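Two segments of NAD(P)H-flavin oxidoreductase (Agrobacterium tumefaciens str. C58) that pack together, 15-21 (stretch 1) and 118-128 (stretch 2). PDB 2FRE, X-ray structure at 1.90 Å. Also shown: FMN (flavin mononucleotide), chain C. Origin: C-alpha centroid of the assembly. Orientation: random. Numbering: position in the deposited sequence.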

# COMPACT_ATOMS: atom_id res chain seq x y z
N PRO A 15 -12.24 0.21 12.75
CA PRO A 15 -11.22 -0.17 13.74
C PRO A 15 -10.09 -1.02 13.21
O PRO A 15 -9.01 -1.06 13.81
CB PRO A 15 -12.03 -0.95 14.79
CG PRO A 15 -13.42 -0.50 14.62
CD PRO A 15 -13.59 -0.21 13.17
N LEU A 16 -10.31 -1.70 12.09
CA LEU A 16 -9.26 -2.47 11.45
C LEU A 16 -8.00 -1.63 11.22
O LEU A 16 -6.89 -2.13 11.34
CB LEU A 16 -9.75 -3.09 10.15
CG LEU A 16 -10.83 -4.17 10.25
CD1 LEU A 16 -11.50 -4.41 8.90
CD2 LEU A 16 -10.30 -5.48 10.81
N PHE A 17 -8.17 -0.36 10.89
CA PHE A 17 -6.99 0.49 10.60
C PHE A 17 -6.17 0.85 11.84
O PHE A 17 -4.97 1.13 11.74
CB PHE A 17 -7.44 1.74 9.86
CG PHE A 17 -8.00 1.44 8.51
CD1 PHE A 17 -7.15 1.05 7.48
CD2 PHE A 17 -9.36 1.53 8.27
CE1 PHE A 17 -7.65 0.76 6.24
CE2 PHE A 17 -9.86 1.22 7.01
CZ PHE A 17 -9.00 0.85 6.01
N LEU A 18 -6.80 0.83 13.02
CA LEU A 18 -6.10 1.02 14.28
C LEU A 18 -5.59 -0.30 14.87
O LEU A 18 -4.58 -0.32 15.58
CB LEU A 18 -7.04 1.71 15.29
CG LEU A 18 -7.66 3.03 14.84
CD1 LEU A 18 -8.47 3.66 16.01
CD2 LEU A 18 -6.60 4.00 14.41
N ASP A 19 -6.33 -1.38 14.63
CA ASP A 19 -6.01 -2.71 15.19
C ASP A 19 -4.82 -3.36 14.50
O ASP A 19 -4.11 -4.13 15.13
CB ASP A 19 -7.22 -3.64 15.12
CG ASP A 19 -8.30 -3.23 16.08
OD1 ASP A 19 -7.99 -2.52 17.06
OD2 ASP A 19 -9.45 -3.59 15.86
N ARG A 20 -4.60 -3.04 13.22
CA ARG A 20 -3.39 -3.54 12.55
C ARG A 20 -2.15 -2.83 13.10
O ARG A 20 -2.08 -1.61 13.06
CB ARG A 20 -3.45 -3.29 11.06
CG ARG A 20 -2.22 -3.76 10.28
CD ARG A 20 -1.82 -2.83 9.21
NE ARG A 20 -1.60 -1.45 9.65
CZ ARG A 20 -0.53 -1.02 10.30
NH1 ARG A 20 0.45 -1.84 10.64
NH2 ARG A 20 -0.46 0.26 10.63
N TRP A 21 -1.17 -3.60 13.56
CA TRP A 21 0.08 -3.01 14.05
C TRP A 21 1.22 -3.98 13.96
O TRP A 21 1.04 -5.12 13.55
CB TRP A 21 -0.06 -2.46 15.47
CG TRP A 21 -0.16 -3.44 16.58
CD1 TRP A 21 -1.16 -4.33 16.80
CD2 TRP A 21 0.74 -3.57 17.68
NE1 TRP A 21 -0.94 -5.03 17.96
CE2 TRP A 21 0.23 -4.59 18.52
CE3 TRP A 21 1.94 -2.94 18.04
CZ2 TRP A 21 0.85 -4.96 19.69
CZ3 TRP A 21 2.57 -3.33 19.20
CH2 TRP A 21 2.03 -4.33 20.02
N1 FMN C . 10.53 -2.12 12.14
C2 FMN C . 11.71 -2.62 12.69
O2 FMN C . 11.75 -2.94 13.88
N3 FMN C . 12.85 -2.74 11.92
C4 FMN C . 12.86 -2.39 10.59
O4 FMN C . 13.83 -2.72 9.88
C4A FMN C . 11.66 -1.89 10.04
N5 FMN C . 11.62 -1.52 8.70
C5A FMN C . 10.42 -1.10 8.16
C6 FMN C . 10.37 -0.77 6.81
C7 FMN C . 9.20 -0.35 6.23
C7M FMN C . 9.12 -0.53 4.74
C8 FMN C . 8.03 -0.24 7.00
C8M FMN C . 6.67 -0.34 6.34
C9 FMN C . 8.06 -0.56 8.34
C9A FMN C . 9.27 -0.98 8.94
N10 FMN C . 9.32 -1.28 10.28
C10 FMN C . 10.51 -1.76 10.82
C1' FMN C . 8.12 -1.07 11.18
C2' FMN C . 7.66 0.38 11.30
O2' FMN C . 8.45 1.12 12.22
C3' FMN C . 6.18 0.41 11.68
O3' FMN C . 5.40 -0.15 10.64
C4' FMN C . 5.73 1.83 12.01
O4' FMN C . 6.39 2.30 13.18
C5' FMN C . 4.23 1.96 12.21
O5' FMN C . 3.78 1.14 13.28
P FMN C . 2.63 0.04 13.06
O1P FMN C . 1.34 0.80 12.83
O2P FMN C . 2.95 -0.79 11.83
O3P FMN C . 2.61 -0.81 14.31
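Stretch 2 118-128: WFSLAMQAHLL

Stretch 2 is already helical at Trp118 and stays so through Leu127; from Ala122 N onward, amides bond to the carbonyl four residues earlier, as from His126 N to Ala122 O at 2.9 Å. It packs against the short helical turn that ends at Asp19 and against Arg20, where stretch 1 leaves helical geometry. The backbones come nearest at Arg20 and His126, CA to CA 6.0 Å. The order of contacts is broadly reversed: Leu16 meets Met123, His126 and Leu127, while Arg20 meets His126 but also the earlier Phe119 and Ala122. No hydrogen bond crosses; the contact is made by packing of side chains.

The helix presents Phe119, Ala122, Met123, His126 and Leu127, a spacing of three and four that gathers them along one side. Only Ala122 and His126 aim CA-to-CB toward stretch 1. With chi1 t, His126 lays one face of its ring against Arg20 CA, 3.9 Å from His126 CD2, while Leu16 CD2 meets the ring edge, 3.8 Å from His126 CE1. Asp19 CB adds a contact of 3.5 Å to His126 NE2.

Leu16 starts sideways, yet its m,t rotamer brings CD2 to 3.6 Å from Leu127 CD2, itself on an m,t side chain, and to 4.1 Å from CE of selenomethionine Met123. The latter also starts sideways; chi1 t, chi2 p and an off-well chi3 of -102° carry CE to Leu16.

Arg20 is the most instructive side chain. Chi1 is t, chi2 is off-well at -140° and chi3 turns to p, a bent path that passes Ala122, whose small CB lies 4.1 Å from Arg20 CD, and then Phe119, whose CE1 is 3.6 Å from Arg20 NE. The bend delivers the guanidinium to the FMN phosphate: Arg20 NH1 donates to O2P at 3.0 Å and Arg20 NH2 to O1P at 2.9 Å. Phe119, chi1 t, also reaches Phe17, whose CA-to-CB points away but whose ring, with chi1 m, comes nearer; Phe119 CZ meets the edge of that ring 4.1 Å from Phe17 CD1.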

# COMPACT_ATOMS: atom_id res chain seq x y z
N TRP A 118 1.69 -4.84 -0.16
CA TRP A 118 2.15 -5.04 1.20
C TRP A 118 1.09 -4.69 2.24
O TRP A 118 0.89 -5.46 3.19
CB TRP A 118 3.46 -4.30 1.44
CG TRP A 118 3.60 -3.60 2.75
CD1 TRP A 118 3.69 -2.25 2.94
CD2 TRP A 118 3.75 -4.20 4.04
NE1 TRP A 118 3.86 -1.97 4.29
CE2 TRP A 118 3.89 -3.16 4.98
CE3 TRP A 118 3.75 -5.53 4.50
CZ2 TRP A 118 4.03 -3.39 6.36
CZ3 TRP A 118 3.90 -5.77 5.87
CH2 TRP A 118 4.04 -4.70 6.78
N PHE A 119 0.40 -3.56 2.09
CA PHE A 119 -0.68 -3.25 3.05
C PHE A 119 -1.74 -4.34 3.01
O PHE A 119 -2.26 -4.75 4.05
CB PHE A 119 -1.33 -1.89 2.85
CG PHE A 119 -2.22 -1.55 3.97
CD1 PHE A 119 -1.71 -0.98 5.12
CD2 PHE A 119 -3.56 -1.92 3.95
CE1 PHE A 119 -2.52 -0.74 6.23
CE2 PHE A 119 -4.37 -1.68 5.03
CZ PHE A 119 -3.87 -1.10 6.18
N SER A 120 -2.07 -4.77 1.81
CA SER A 120 -3.05 -5.82 1.62
C SER A 120 -2.62 -7.09 2.36
O SER A 120 -3.42 -7.73 3.05
CB SER A 120 -3.23 -6.10 0.13
OG SER A 120 -3.80 -4.99 -0.55
N LEU A 121 -1.34 -7.44 2.22
CA LEU A 121 -0.70 -8.56 2.95
C LEU A 121 -0.88 -8.43 4.48
O LEU A 121 -1.32 -9.37 5.17
CB LEU A 121 0.79 -8.58 2.59
CG LEU A 121 1.68 -9.76 2.98
CD1 LEU A 121 2.98 -9.69 2.17
CD2 LEU A 121 1.95 -9.80 4.48
N ALA A 122 -0.51 -7.26 4.99
CA ALA A 122 -0.62 -6.95 6.43
C ALA A 122 -2.06 -7.02 6.93
O ALA A 122 -2.34 -7.52 8.04
CB ALA A 122 -0.03 -5.59 6.70
N MSE A 123 -2.98 -6.55 6.10
CA MSE A 123 -4.39 -6.54 6.42
C MSE A 123 -4.96 -7.95 6.46
O MSE A 123 -5.65 -8.32 7.39
CB MSE A 123 -5.15 -5.67 5.43
CG MSE A 123 -6.53 -5.29 5.85
SE MSE A 123 -6.58 -4.39 7.59
CE MSE A 123 -7.06 -5.56 8.37
N GLN A 124 -4.66 -8.73 5.44
CA GLN A 124 -5.13 -10.12 5.42
C GLN A 124 -4.54 -10.94 6.59
O GLN A 124 -5.26 -11.73 7.24
CB GLN A 124 -4.87 -10.79 4.07
CG GLN A 124 -5.50 -12.19 3.90
CD GLN A 124 -6.99 -12.26 4.18
OE1 GLN A 124 -7.46 -12.50 5.35
NE2 GLN A 124 -7.77 -12.13 3.14
N ALA A 125 -3.27 -10.73 6.87
CA ALA A 125 -2.61 -11.34 8.04
C ALA A 125 -3.36 -10.98 9.34
O ALA A 125 -3.73 -11.86 10.14
CB ALA A 125 -1.15 -10.89 8.13
N HIS A 126 -3.57 -9.68 9.54
CA HIS A 126 -4.38 -9.19 10.65
C HIS A 126 -5.74 -9.90 10.74
O HIS A 126 -6.14 -10.37 11.83
CB HIS A 126 -4.63 -7.68 10.56
CG HIS A 126 -5.42 -7.18 11.72
ND1 HIS A 126 -6.76 -6.84 11.62
CD2 HIS A 126 -5.10 -7.03 13.02
CE1 HIS A 126 -7.21 -6.50 12.81
NE2 HIS A 126 -6.23 -6.63 13.68
N LEU A 127 -6.44 -9.97 9.62
CA LEU A 127 -7.77 -10.58 9.61
C LEU A 127 -7.78 -12.07 10.01
O LEU A 127 -8.77 -12.56 10.56
CB LEU A 127 -8.45 -10.37 8.26
CG LEU A 127 -8.87 -8.92 7.98
CD1 LEU A 127 -9.24 -8.74 6.52
CD2 LEU A 127 -10.04 -8.47 8.87
N LEU A 128 -6.67 -12.77 9.76
CA LEU A 128 -6.51 -14.17 10.17
C LEU A 128 -6.00 -14.36 11.59
O LEU A 128 -5.88 -15.50 12.05
CB LEU A 128 -5.58 -14.89 9.18
CG LEU A 128 -6.15 -15.07 7.77
CD1 LEU A 128 -5.06 -15.58 6.85
CD2 LEU A 128 -7.34 -16.03 7.81